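Local coordinates for protein Kif13b (Mus musculus, PDB 5B64) that is a kinesin-family protein, probably a microtubule motor, whose region in this crystal binds a partner protein, at residues B[82-85]-B[86-90]. Sequence-based numbering, arbitrary orientation.
Sequences EKLE and NRLLD
Arg87 N donates to Lys83 O at 2.8 Å, Leu88 N to Leu84 O at 2.8 Å and Asn86 N to Glu82 O at 3.0 Å, three successive i to i+4 bonds that define this turn of helix 81-100. On one face of the helix the side chains of Lys83 and Arg87 run side by side, pointing the same way. Lys83 CE lies over one face of the Arg87 guanidinium, offset toward its rim and 3.9 Å from NH1. Lys83 gets there fully extended, while a bend at chi2 (-58°) in Arg87 brings its guanidinium alongside the lysine chain. Although Lys83 NZ and Arg87 NH1 approach to 4.0 Å, both form salt bridges with Asp120 OD2, and both side chains make cation-pi contacts with Trp79. Arg87 also gives NH2 to Pro117 O and NE to an acidic side chain of the partner protein. A methionine in place of Arg87 would probably cost that acid this salt bridge, leave Pro117 O without its guanidinium donor, and leave Asp120 with one cationic partner fewer. Nearby, Asn86 ND2 packs 3.7 Å from Glu82 CG, the amide and carboxylate planes turned 40° apart. Around the helix, Leu84 CG meets Leu88 CD1 at 4.3 Å, and both leucines touch Leu24 of helix 9-34. This part of the helix is thus amphipathic, its leucines facing a neighbouring helix while its paired cations converge on Asp120 and, through Arg87, reach the bound protein.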
# COMPACT_ATOMS: atom_id res chain seq x y z
N GLU B 82 -7.50 23.71 7.20
CA GLU B 82 -8.08 22.98 8.32
C GLU B 82 -8.02 21.48 8.05
O GLU B 82 -7.74 20.69 8.94
CB GLU B 82 -9.54 23.40 8.56
CG GLU B 82 -10.26 22.60 9.64
CD GLU B 82 -11.75 22.97 9.79
OE1 GLU B 82 -12.29 22.80 10.90
OE2 GLU B 82 -12.37 23.40 8.79
N LYS B 83 -8.29 21.10 6.81
CA LYS B 83 -8.28 19.70 6.45
C LYS B 83 -6.86 19.09 6.52
O LYS B 83 -6.70 17.97 7.03
CB LYS B 83 -8.94 19.45 5.09
CG LYS B 83 -8.66 18.05 4.57
CD LYS B 83 -9.55 17.67 3.42
CE LYS B 83 -9.08 16.36 2.82
NZ LYS B 83 -10.08 15.85 1.86
N LEU B 84 -5.86 19.81 6.02
CA LEU B 84 -4.47 19.35 6.14
C LEU B 84 -4.09 19.22 7.63
O LEU B 84 -3.49 18.23 8.07
CB LEU B 84 -3.53 20.31 5.42
CG LEU B 84 -2.02 20.04 5.51
CD1 LEU B 84 -1.65 18.69 4.92
CD2 LEU B 84 -1.20 21.14 4.81
N GLU B 85 -4.49 20.22 8.40
CA GLU B 85 -4.16 20.26 9.80
C GLU B 85 -4.72 19.03 10.53
O GLU B 85 -4.02 18.41 11.34
CB GLU B 85 -4.67 21.56 10.40
CG GLU B 85 -4.04 21.92 11.72
CD GLU B 85 -4.14 23.39 12.00
OE1 GLU B 85 -3.92 23.79 13.17
OE2 GLU B 85 -4.43 24.15 11.05
N ASN B 86 -5.98 18.68 10.22
CA ASN B 86 -6.60 17.45 10.71
C ASN B 86 -5.97 16.15 10.19
O ASN B 86 -5.71 15.22 10.97
CB ASN B 86 -8.09 17.43 10.42
CG ASN B 86 -8.85 18.41 11.27
OD1 ASN B 86 -8.55 18.59 12.46
ND2 ASN B 86 -9.85 19.06 10.68
N ARG B 87 -5.73 16.08 8.88
CA ARG B 87 -5.10 14.89 8.32
C ARG B 87 -3.74 14.65 8.92
O ARG B 87 -3.35 13.50 9.09
CB ARG B 87 -4.96 14.99 6.80
CG ARG B 87 -6.18 14.55 6.06
CD ARG B 87 -6.60 13.10 6.38
NE ARG B 87 -7.92 12.89 5.81
CZ ARG B 87 -8.16 12.78 4.50
NH1 ARG B 87 -9.41 12.64 4.07
NH2 ARG B 87 -7.15 12.81 3.63
N LEU B 88 -3.02 15.73 9.24
CA LEU B 88 -1.74 15.61 9.95
C LEU B 88 -1.84 14.80 11.27
O LEU B 88 -0.92 14.07 11.63
CB LEU B 88 -1.10 16.98 10.20
CG LEU B 88 -0.34 17.45 8.95
CD1 LEU B 88 0.05 18.94 9.06
CD2 LEU B 88 0.87 16.56 8.69
N LEU B 89 -2.96 14.94 11.97
CA LEU B 89 -3.18 14.15 13.16
C LEU B 89 -3.02 12.67 12.80
O LEU B 89 -2.36 11.91 13.51
CB LEU B 89 -4.58 14.43 13.71
CG LEU B 89 -4.75 15.51 14.78
CD1 LEU B 89 -3.71 16.59 14.64
CD2 LEU B 89 -6.18 16.11 14.75
N ASP B 90 -3.59 12.29 11.66
CA ASP B 90 -3.58 10.91 11.20
C ASP B 90 -2.23 10.46 10.63
O ASP B 90 -1.80 9.34 10.89
CB ASP B 90 -4.69 10.70 10.16
CG ASP B 90 -6.08 10.88 10.74
OD1 ASP B 90 -6.30 10.48 11.91
OD2 ASP B 90 -6.95 11.42 10.02